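PDB 3NL9: putative NTP pyrophosphohydrolase from Exiguobacterium sibiricum 255-15, which probably hydrolyses nucleoside triphosphates to monophosphates and pyrophosphate, as an all-helical, dimeric member of the MazG-like pyrophosphohydrolase clan. Local coordinates for residues 40-43 and 44-48; 29-32 and 33-37; 86-89 and 90-94. All coordinates share one frame; numbering follows the deposited sequence. Where two conformers were deposited one is given.

Contact 1: 40-43 and 44-48; sequences WTAE and EAVVE
A42 and V46 meet on the buried side of a pi-type turn in helix 31-52, part of the all-helical MazG-like fold. This side is buried and closely packed: the methyl CB of A42 lies 4.0 Å from V46 CG2, the valine branch beside its own backbone N, with CG1 anti to that nitrogen (chi1 -179°). A42 also packs on F67 of the second subunit, T41 on F104 and V47 on S78 of that same neighbour, so this face belongs to the dimer interface. T41 turns its hydroxyl back to the carbonyl of R37.

The turn widens at A42. A45 N bonds straight to T41 O at 2.8 Å, while E44 N makes only weak bonds to W40 O and T41 O. A42 O accepts twice, from V46 N at 2.8 Å, tilted out of the carbonyl plane, and from V47 N at 3.1 Å, nearly in line with the carbonyl bond. One more residue is thereby fitted into the turn, and E48 N reaches E43 O.

The acidic side is looser and partly exposed, though E44 lies on D100 of the second subunit. Glutamates grouped on one helix are consistent with the acidic, metal-binding helices of MazG-like pyrophosphohydrolases. E43 OE1 stays 6.2 Å from E44 OE2. The aliphatic part of E48 folds back over the turn, its CG 3.3 Å from E43 O.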
ATOM      1  N   TRP A  40       1.328  -8.238  -6.500  1.00 16.75           N
ATOM      2  CA  TRP A  40       0.574  -8.681  -5.330  1.00 19.05           C
ATOM      3  C   TRP A  40      -0.100  -7.532  -4.613  1.00 19.48           C
ATOM      4  O   TRP A  40      -1.237  -7.683  -4.113  1.00 19.64           O
ATOM      5  CB  TRP A  40       1.459  -9.423  -4.348  1.00 21.39           C
ATOM      6  CG  TRP A  40       2.079 -10.658  -4.915  1.00 23.13           C
ATOM      7  CD1 TRP A  40       1.527 -11.497  -5.828  1.00 27.87           C
ATOM      8  CD2 TRP A  40       3.350 -11.231  -4.564  1.00 22.02           C
ATOM      9  NE1 TRP A  40       2.379 -12.535  -6.096  1.00 23.01           N
ATOM     10  CE2 TRP A  40       3.501 -12.408  -5.332  1.00 21.40           C
ATOM     11  CE3 TRP A  40       4.368 -10.869  -3.675  1.00 22.27           C
ATOM     12  CZ2 TRP A  40       4.646 -13.216  -5.262  1.00 28.48           C
ATOM     13  CZ3 TRP A  40       5.521 -11.676  -3.604  1.00 23.30           C
ATOM     14  CH2 TRP A  40       5.640 -12.832  -4.389  1.00 25.39           C
ATOM     15  N   THR A  41       0.607  -6.397  -4.524  1.00 19.68           N
ATOM     16  CA  THR A  41       0.091  -5.226  -3.797  1.00 17.60           C
ATOM     17  C   THR A  41      -1.146  -4.706  -4.527  1.00 17.79           C
ATOM     18  O   THR A  41      -2.197  -4.464  -3.911  1.00 17.88           O
ATOM     19  CB  THR A  41       1.191  -4.122  -3.644  1.00 18.11           C
ATOM     20  OG1 THR A  41       2.389  -4.697  -3.075  1.00 16.91           O
ATOM     21  CG2 THR A  41       0.718  -2.959  -2.776  1.00 16.42           C
ATOM     22  N   ALA A  42      -1.034  -4.549  -5.843  1.00 15.15           N
ATOM     23  CA  ALA A  42      -2.139  -4.039  -6.653  1.00 15.33           C
ATOM     24  C   ALA A  42      -3.308  -5.042  -6.742  1.00 16.73           C
ATOM     25  O   ALA A  42      -4.439  -4.633  -6.907  1.00 17.06           O
ATOM     26  CB  ALA A  42      -1.645  -3.683  -8.082  1.00 18.76           C
ATOM     27  N   GLU A  43      -3.037  -6.351  -6.661  1.00 19.27           N
ATOM     28  CA  GLU A  43      -4.140  -7.366  -6.652  1.00 19.73           C
ATOM     29  C   GLU A  43      -5.104  -7.037  -5.521  1.00 20.61           C
ATOM     30  O   GLU A  43      -6.340  -7.106  -5.674  1.00 21.75           O
ATOM     31  CB  GLU A  43      -3.593  -8.803  -6.495  1.00 21.83           C
ATOM     32  CG  GLU A  43      -3.037  -9.396  -7.777  1.00 18.80           C
ATOM     33  CD  GLU A  43      -2.219 -10.694  -7.587  1.00 28.74           C
ATOM     34  OE1 GLU A  43      -2.051 -11.179  -6.448  1.00 30.20           O
ATOM     35  OE2 GLU A  43      -1.740 -11.233  -8.602  1.00 26.94           O
ATOM     36  N   GLU A  44      -4.541  -6.590  -4.405  1.00 19.72           N
ATOM     37  CA  GLU A  44      -5.356  -6.197  -3.253  1.00 19.42           C
ATOM     38  C   GLU A  44      -5.788  -4.723  -3.303  1.00 17.29           C
ATOM     39  O   GLU A  44      -6.984  -4.436  -3.272  1.00 19.55           O
ATOM     40  CB  GLU A  44      -4.612  -6.555  -1.964  1.00 20.41           C
ATOM     41  CG  GLU A  44      -4.413  -8.063  -1.820  1.00 21.18           C
ATOM     42  CD  GLU A  44      -5.702  -8.805  -1.446  1.00 26.16           C
ATOM     43  OE1 GLU A  44      -6.705  -8.160  -1.030  1.00 20.95           O
ATOM     44  OE2 GLU A  44      -5.731 -10.039  -1.604  1.00 25.79           O
ATOM     45  N   ALA A  45      -4.844  -3.797  -3.433  1.00 15.68           N
ATOM     46  CA  ALA A  45      -5.179  -2.348  -3.343  1.00 13.58           C
ATOM     47  C   ALA A  45      -6.012  -1.863  -4.529  1.00 15.73           C
ATOM     48  O   ALA A  45      -6.725  -0.857  -4.404  1.00 15.00           O
ATOM     49  CB  ALA A  45      -3.931  -1.505  -3.254  1.00 13.76           C
ATOM     50  N   VAL A  46      -5.905  -2.544  -5.676  1.00 16.05           N
ATOM     51  CA  VAL A  46      -6.674  -2.139  -6.868  1.00 16.37           C
ATOM     52  C   VAL A  46      -7.816  -3.118  -7.144  1.00 16.67           C
ATOM     53  O   VAL A  46      -8.967  -2.732  -7.090  1.00 20.93           O
ATOM     54  CB  VAL A  46      -5.780  -1.980  -8.125  1.00 14.04           C
ATOM     55  CG1 VAL A  46      -6.615  -1.525  -9.355  1.00 16.32           C
ATOM     56  CG2 VAL A  46      -4.624  -0.998  -7.829  1.00 13.92           C
ATOM     57  N   VAL A  47      -7.506  -4.374  -7.464  1.00 20.01           N
ATOM     58  CA  VAL A  47      -8.530  -5.278  -8.014  1.00 17.90           C
ATOM     59  C   VAL A  47      -9.538  -5.681  -6.936  1.00 17.50           C
ATOM     60  O   VAL A  47     -10.734  -5.426  -7.104  1.00 17.26           O
ATOM     61  CB  VAL A  47      -7.926  -6.533  -8.717  1.00 16.75           C
ATOM     62  CG1 VAL A  47      -9.046  -7.446  -9.262  1.00 18.60           C
ATOM     63  CG2 VAL A  47      -6.944  -6.118  -9.861  1.00 18.30           C
ATOM     64  N   GLU A  48      -9.075  -6.270  -5.828  1.00 16.38           N
ATOM     65  CA  GLU A  48     -10.021  -6.705  -4.778  1.00 16.77           C
ATOM     66  C   GLU A  48     -10.750  -5.522  -4.167  1.00 16.00           C
ATOM     67  O   GLU A  48     -11.950  -5.598  -3.935  1.00 16.02           O
ATOM     68  CB  GLU A  48      -9.330  -7.484  -3.623  1.00 17.97           C
ATOM     69  CG  GLU A  48      -8.655  -8.745  -4.050  1.00 23.94           C
ATOM     70  CD  GLU A  48      -9.634  -9.907  -4.287  1.00 37.24           C
ATOM     71  OE1 GLU A  48     -10.772  -9.867  -3.755  1.00 36.33           O
ATOM     72  OE2 GLU A  48      -9.239 -10.862  -4.996  1.00 42.70           O
TER

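Contact 2: 29-32 and 33-37; sequences IPLD and RGVKR. With EDO (1,2-ethanediol), chain B.
I29 reaches over the first turn of helix 31-52, its CG2 methyl 3.7 Å from G34 N and 4.0 Å from R33 CG. P30 stands at the N-cap position. Its carbonyl is satisfied by G34 N at 2.8 Å, and L31 O takes V35 N at 2.9 Å, so the first two carbonyls of the helix start are paired in the regular manner. Beside the second bond, CG2 of V35 packs on L31 O at 3.4 Å, and the leucine offers CD1 to the same methyl. The I29 amide is met from elsewhere, by the side-chain oxygen of Q94.

R33 and R37 leave the helix toward the second subunit. With CG of R33 anti to the backbone N (chi1 -173°) and a bend at chi2, the chain crosses I29 and carries NH2 to a salt bridge with E111 of the second subunit. R37 shares that carboxylate through NH1, while its NE bonds to S108 OG and its NH2 to F104 O, both of that neighbour. An ethanediol, probably from the crystallisation liquor and also bonded to H15, is gripped by two nitrogens: O1 accepts from R37 NH1 and O2 from R37 NH2, each at 2.8 Å. A methionine in place of R37 would probably leave E111 of the second subunit with R33 as its remaining arginine partner here, and F104 O and S108 OG without this donor. The chemistry implies a subunit junction in which two arginines converge on one carboxylate and probably offset its charge.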
ATOM      1  N   ILE A  29      15.705  -3.665  -4.181  1.00 20.64           N
ATOM      2  CA  ILE A  29      14.969  -4.879  -4.576  1.00 22.81           C
ATOM      3  C   ILE A  29      15.209  -5.121  -6.090  1.00 23.98           C
ATOM      4  O   ILE A  29      14.962  -4.225  -6.912  1.00 22.63           O
ATOM      5  CB  ILE A  29      13.452  -4.740  -4.268  1.00 23.14           C
ATOM      6  CG1 ILE A  29      13.204  -4.566  -2.774  1.00 21.12           C
ATOM      7  CG2 ILE A  29      12.677  -5.980  -4.756  1.00 23.85           C
ATOM      8  CD1 ILE A  29      11.791  -4.113  -2.451  1.00 18.78           C
ATOM      9  N   PRO A  30      15.724  -6.315  -6.472  1.00 25.25           N
ATOM     10  CA  PRO A  30      15.848  -6.607  -7.923  1.00 26.02           C
ATOM     11  C   PRO A  30      14.547  -6.457  -8.707  1.00 22.25           C
ATOM     12  O   PRO A  30      13.487  -6.782  -8.184  1.00 21.56           O
ATOM     13  CB  PRO A  30      16.300  -8.072  -7.949  1.00 29.44           C
ATOM     14  CG  PRO A  30      16.925  -8.297  -6.591  1.00 28.03           C
ATOM     15  CD  PRO A  30      16.093  -7.485  -5.658  1.00 27.72           C
ATOM     16  N   LEU A  31      14.646  -6.004  -9.966  1.00 22.38           N
ATOM     17  CA  LEU A  31      13.455  -5.646 -10.765  1.00 21.88           C
ATOM     18  C   LEU A  31      12.458  -6.807 -10.885  1.00 22.31           C
ATOM     19  O   LEU A  31      11.275  -6.605 -10.724  1.00 22.47           O
ATOM     20  CB  LEU A  31      13.845  -5.099 -12.152  1.00 20.83           C
ATOM     21  CG  LEU A  31      12.726  -4.765 -13.156  1.00 20.64           C
ATOM     22  CD1 LEU A  31      11.803  -3.707 -12.536  1.00 21.43           C
ATOM     23  CD2 LEU A  31      13.243  -4.317 -14.499  1.00 26.11           C
ATOM     24  N   ASP A  32      12.931  -8.021 -11.162  1.00 26.96           N
ATOM     25  CA  ASP A  32      11.999  -9.141 -11.354  1.00 27.76           C
ATOM     26  C   ASP A  32      11.231  -9.470 -10.085  1.00 25.09           C
ATOM     27  O   ASP A  32      10.072  -9.824 -10.149  1.00 25.08           O
ATOM     28  CB  ASP A  32      12.728 -10.382 -11.885  1.00 30.39           C
ATOM     29  CG  ASP A  32      13.149 -10.233 -13.347  1.00 40.62           C
ATOM     30  OD1 ASP A  32      12.485  -9.482 -14.104  1.00 45.81           O
ATOM     31  OD2 ASP A  32      14.148 -10.873 -13.732  1.00 53.38           O
ATOM     32  N   ARG A  33      11.880  -9.326  -8.935  1.00 25.07           N
ATOM     33  CA  ARG A  33      11.232  -9.436  -7.642  1.00 23.45           C
ATOM     34  C   ARG A  33      10.281  -8.272  -7.347  1.00 21.56           C
ATOM     35  O   ARG A  33       9.179  -8.472  -6.829  1.00 20.72           O
ATOM     36  CB  ARG A  33      12.295  -9.519  -6.540  1.00 23.21           C
ATOM     37  CG  ARG A  33      11.730  -9.797  -5.155  1.00 26.63           C
ATOM     38  CD  ARG A  33      11.147 -11.193  -5.093  1.00 32.07           C
ATOM     39  NE  ARG A  33      10.448 -11.380  -3.848  1.00 22.47           N
ATOM     40  CZ  ARG A  33       9.713 -12.439  -3.545  1.00 27.91           C
ATOM     41  NH1 ARG A  33       9.579 -13.450  -4.405  1.00 27.99           N
ATOM     42  NH2 ARG A  33       9.118 -12.479  -2.362  1.00 22.09           N
ATOM     43  N   GLY A  34      10.697  -7.039  -7.681  1.00 22.55           N
ATOM     44  CA  GLY A  34       9.793  -5.884  -7.543  1.00 18.62           C
ATOM     45  C   GLY A  34       8.501  -6.013  -8.345  1.00 18.11           C
ATOM     46  O   GLY A  34       7.426  -5.575  -7.894  1.00 18.72           O
ATOM     47  N   VAL A  35       8.589  -6.585  -9.540  1.00 20.57           N
ATOM     48  CA  VAL A  35       7.387  -6.767 -10.377  1.00 19.24           C
ATOM     49  C   VAL A  35       6.353  -7.649  -9.644  1.00 18.68           C
ATOM     50  O   VAL A  35       5.158  -7.371  -9.654  1.00 19.36           O
ATOM     51  CB  VAL A  35       7.719  -7.379 -11.738  1.00 19.44           C
ATOM     52  CG1 VAL A  35       6.461  -7.820 -12.433  1.00 17.53           C
ATOM     53  CG2 VAL A  35       8.440  -6.363 -12.624  1.00 19.11           C
ATOM     54  N   LYS A  36       6.845  -8.693  -8.992  1.00 18.14           N
ATOM     55  CA  LYS A  36       5.999  -9.604  -8.247  1.00 19.09           C
ATOM     56  C   LYS A  36       5.291  -8.861  -7.110  1.00 17.67           C
ATOM     57  O   LYS A  36       4.083  -8.946  -6.980  1.00 20.92           O
ATOM     58  CB  LYS A  36       6.824 -10.759  -7.668  1.00 21.59           C
ATOM     59  CG  LYS A  36       7.388 -11.726  -8.720  1.00 26.82           C
ATOM     60  CD  LYS A  36       8.053 -12.923  -8.065  1.00 36.10           C
ATOM     61  CE  LYS A  36       8.539 -13.949  -9.088  1.00 44.34           C
ATOM     62  NZ  LYS A  36       7.526 -14.233 -10.156  1.00 52.38           N
ATOM     63  N   ARG A  37       6.069  -8.120  -6.326  1.00 20.03           N
ATOM     64  CA  ARG A  37       5.553  -7.398  -5.181  1.00 20.33           C
ATOM     65  C   ARG A  37       4.566  -6.353  -5.582  1.00 19.04           C
ATOM     66  O   ARG A  37       3.539  -6.220  -4.935  1.00 17.99           O
ATOM     67  CB  ARG A  37       6.692  -6.832  -4.340  1.00 21.87           C
ATOM     68  CG  ARG A  37       7.567  -7.995  -3.740  1.00 23.83           C
ATOM     69  CD  ARG A  37       8.151  -7.662  -2.434  1.00 23.47           C
ATOM     70  NE  ARG A  37       7.092  -7.440  -1.463  1.00 22.80           N
ATOM     71  CZ  ARG A  37       6.512  -8.376  -0.709  1.00 22.38           C
ATOM     72  NH1 ARG A  37       6.889  -9.667  -0.748  1.00 20.08           N
ATOM     73  NH2 ARG A  37       5.544  -7.997   0.099  1.00 19.02           N
TER
HETATM   74  C1  EDO B 201       4.810 -12.130   1.543  1.00 20.01           C
HETATM   75  O1  EDO B 201       5.203 -11.757   0.204  1.00 23.56           O
HETATM   76  C2  EDO B 201       4.222 -10.905   2.260  1.00 18.13           C
HETATM   77  O2  EDO B 201       5.119  -9.775   2.243  1.00 17.51           O

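Contact 3: 86-89 and 90-94; sequences TEVE and RLVGQ. With EDO (1,2-ethanediol), chain C.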
ATOM      1  N   THR A  86      22.710   4.144 -10.220  1.00 27.91           N
ATOM      2  CA  THR A  86      23.386   3.329  -9.199  1.00 26.91           C
ATOM      3  C   THR A  86      22.382   2.485  -8.382  1.00 25.85           C
ATOM      4  O   THR A  86      21.182   2.767  -8.341  1.00 23.20           O
ATOM      5  CB  THR A  86      24.213   4.206  -8.201  1.00 26.58           C
ATOM      6  OG1 THR A  86      23.324   4.929  -7.335  1.00 23.94           O
ATOM      7  CG2 THR A  86      25.149   5.198  -8.940  1.00 28.34           C
ATOM      8  N   GLU A  87      22.897   1.485  -7.680  1.00 26.50           N
ATOM      9  CA  GLU A  87      22.066   0.654  -6.811  1.00 28.61           C
ATOM     10  C   GLU A  87      21.505   1.475  -5.636  1.00 24.53           C
ATOM     11  O   GLU A  87      20.348   1.337  -5.255  1.00 23.67           O
ATOM     12  CB  GLU A  87      22.893  -0.529  -6.328  1.00 31.91           C
ATOM     13  CG  GLU A  87      22.090  -1.678  -5.772  1.00 44.00           C
ATOM     14  CD  GLU A  87      22.976  -2.863  -5.375  1.00 54.11           C
ATOM     15  OE1 GLU A  87      23.984  -3.117  -6.087  1.00 57.80           O
ATOM     16  OE2 GLU A  87      22.661  -3.531  -4.353  1.00 55.22           O
ATOM     17  N   VAL A  88      22.306   2.398  -5.112  1.00 25.64           N
ATOM     18  CA  VAL A  88      21.809   3.257  -4.063  1.00 25.05           C
ATOM     19  C   VAL A  88      20.652   4.093  -4.576  1.00 22.60           C
ATOM     20  O   VAL A  88      19.654   4.192  -3.893  1.00 20.75           O
ATOM     21  CB  VAL A  88      22.892   4.168  -3.476  1.00 26.47           C
ATOM     22  CG1 VAL A  88      22.230   5.217  -2.579  1.00 21.10           C
ATOM     23  CG2 VAL A  88      23.876   3.323  -2.691  1.00 23.56           C
ATOM     24  N   GLU A  89      20.780   4.664  -5.780  1.00 23.03           N
ATOM     25  CA  GLU A  89      19.658   5.390  -6.405  1.00 20.70           C
ATOM     26  C   GLU A  89      18.387   4.566  -6.526  1.00 21.01           C
ATOM     27  O   GLU A  89      17.280   5.066  -6.243  1.00 22.21           O
ATOM     28  CB  GLU A  89      20.043   5.956  -7.778  1.00 24.23           C
ATOM     29  CG  GLU A  89      21.049   7.077  -7.690  1.00 25.74           C
ATOM     30  CD  GLU A  89      21.313   7.787  -9.005  1.00 32.37           C
ATOM     31  OE1 GLU A  89      20.693   7.453 -10.038  1.00 28.45           O
ATOM     32  OE2 GLU A  89      22.146   8.709  -8.980  1.00 32.48           O
ATOM     33  N   ARG A  90      18.517   3.316  -6.947  0.50 19.70           N
ATOM     34  CA  ARG A  90      17.349   2.440  -7.023  0.50 20.66           C
ATOM     35  C   ARG A  90      16.718   2.217  -5.638  0.50 19.30           C
ATOM     36  O   ARG A  90      15.494   2.239  -5.506  0.50 17.50           O
ATOM     37  CB  ARG A  90      17.710   1.111  -7.720  0.50 21.97           C
ATOM     38  CG  ARG A  90      18.254   1.324  -9.147  0.50 25.64           C
ATOM     39  CD  ARG A  90      18.415   0.052 -10.007  0.50 24.83           C
ATOM     40  NE  ARG A  90      19.352  -0.929  -9.458  0.50 31.18           N
ATOM     41  CZ  ARG A  90      20.665  -0.948  -9.685  0.50 23.47           C
ATOM     42  NH1 ARG A  90      21.239  -0.025 -10.452  0.50 26.34           N
ATOM     43  NH2 ARG A  90      21.412  -1.896  -9.122  0.50 19.62           N
ATOM     44  N   LEU A  91      17.540   2.015  -4.603  1.00 20.82           N
ATOM     45  CA  LEU A  91      17.009   1.802  -3.233  1.00 21.36           C
ATOM     46  C   LEU A  91      16.269   3.038  -2.729  1.00 20.73           C
ATOM     47  O   LEU A  91      15.172   2.962  -2.157  1.00 18.03           O
ATOM     48  CB  LEU A  91      18.162   1.447  -2.266  1.00 23.32           C
ATOM     49  CG  LEU A  91      17.853   1.211  -0.783  1.00 23.85           C
ATOM     50  CD1 LEU A  91      16.887   0.005  -0.597  1.00 19.53           C
ATOM     51  CD2 LEU A  91      19.158   1.038   0.004  1.00 23.44           C
ATOM     52  N   VAL A  92      16.879   4.192  -2.970  1.00 22.50           N
ATOM     53  CA  VAL A  92      16.301   5.440  -2.509  1.00 21.15           C
ATOM     54  C   VAL A  92      14.954   5.669  -3.180  1.00 19.29           C
ATOM     55  O   VAL A  92      13.974   5.992  -2.508  1.00 16.95           O
ATOM     56  CB  VAL A  92      17.265   6.601  -2.761  1.00 23.02           C
ATOM     57  CG1 VAL A  92      16.607   7.933  -2.515  1.00 17.58           C
ATOM     58  CG2 VAL A  92      18.504   6.410  -1.920  1.00 19.82           C
ATOM     59  N   GLY A  93      14.881   5.454  -4.484  1.00 18.87           N
ATOM     60  CA  GLY A  93      13.625   5.653  -5.215  1.00 19.52           C
ATOM     61  C   GLY A  93      12.527   4.671  -4.848  1.00 15.60           C
ATOM     62  O   GLY A  93      11.359   5.007  -4.857  1.00 19.54           O
ATOM     63  N   GLN A  94      12.910   3.434  -4.564  1.00 18.15           N
ATOM     64  CA  GLN A  94      11.978   2.432  -4.063  1.00 15.50           C
ATOM     65  C   GLN A  94      11.413   2.830  -2.696  1.00 17.65           C
ATOM     66  O   GLN A  94      10.189   2.799  -2.477  1.00 17.75           O
ATOM     67  CB  GLN A  94      12.688   1.084  -3.951  1.00 14.34           C
ATOM     68  CG  GLN A  94      12.869   0.408  -5.263  1.00 12.95           C
ATOM     69  CD  GLN A  94      13.814  -0.784  -5.226  1.00 21.10           C
ATOM     70  OE1 GLN A  94      14.425  -1.058  -4.216  1.00 19.62           O
ATOM     71  NE2 GLN A  94      13.923  -1.503  -6.341  1.00 26.09           N
TER
HETATM   72  C1  EDO C 202      21.896  -0.318  -2.316  1.00 37.67           C
HETATM   73  O1  EDO C 202      21.392  -1.646  -2.504  1.00 32.67           O
HETATM   74  C2  EDO C 202      22.913  -0.283  -1.173  1.00 37.90           C
HETATM   75  O2  EDO C 202      23.794  -1.410  -1.259  1.00 36.93           O
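T86 O accepts R90 N at 3.1 Å, the opening backbone bond of helix 87-112, and the T86 hydroxyl caps the same end: as N-cap residue it takes E89 N on OG1 at 3.0 Å, nearly straight at 166°. That amide is one of the first-turn N-H groups that have no helix carbonyl before them. Separately, E89 OE1 accepts from V85 N just ahead of the helix, tying the approach to the helix start. Regular i to i+4 bonds follow, from L91 N to E87 O, V92 N to V88 O and G93 N to E89 O.

Beyond this backbone frame, R90 folds back along the first turn in the conformer described; the residue was modelled in a second one too, so its side-chain contacts are less certain. Here the chain bends at chi3 (-61°), which lays one guanidinium face against CA of E87, 3.4 Å above the plane and offset toward the rim. NH2 lies against the aliphatic part of E87, 3.4 Å from both CB and CG, whereas the carboxylate stays beyond salt-bridge range, OE1 being 4.2 Å from NH2. E87 OE2 instead accepts from O1 of an ethanediol, a probable crystallisation additive that is also bonded to A28 N.

Apolar packing lies further out. L91 reaches V163 of the second subunit and V88 its M167, while the CD2 methyl of L91 touches C1 of the diol. Along the helix, V88 and V92 cross at an angle, with V88 CG1 4.0 Å from V92 CG2.

How the contacts relate
Contacts 1 and 2 belong to helix 31-52, contact 2 at its N-terminal end and contact 1 further along, and they meet where W40 packs on R33. Contact 3 opens helix 87-112 and joins contact 2 through the I29-Q94 bond; it stays about 11 Å from contact 1 at the nearest atoms. Contact 1 is the most central, its centre about 8 Å from the centre of the chain, while contact 3 is the most peripheral, its centre about 21 Å from that point. All three touch the second subunit: contact 1 chiefly by packing beside a widened turn, contact 2 through arginine salt bridges, and contact 3 through apolar side chains and Q94 near a capped helix start.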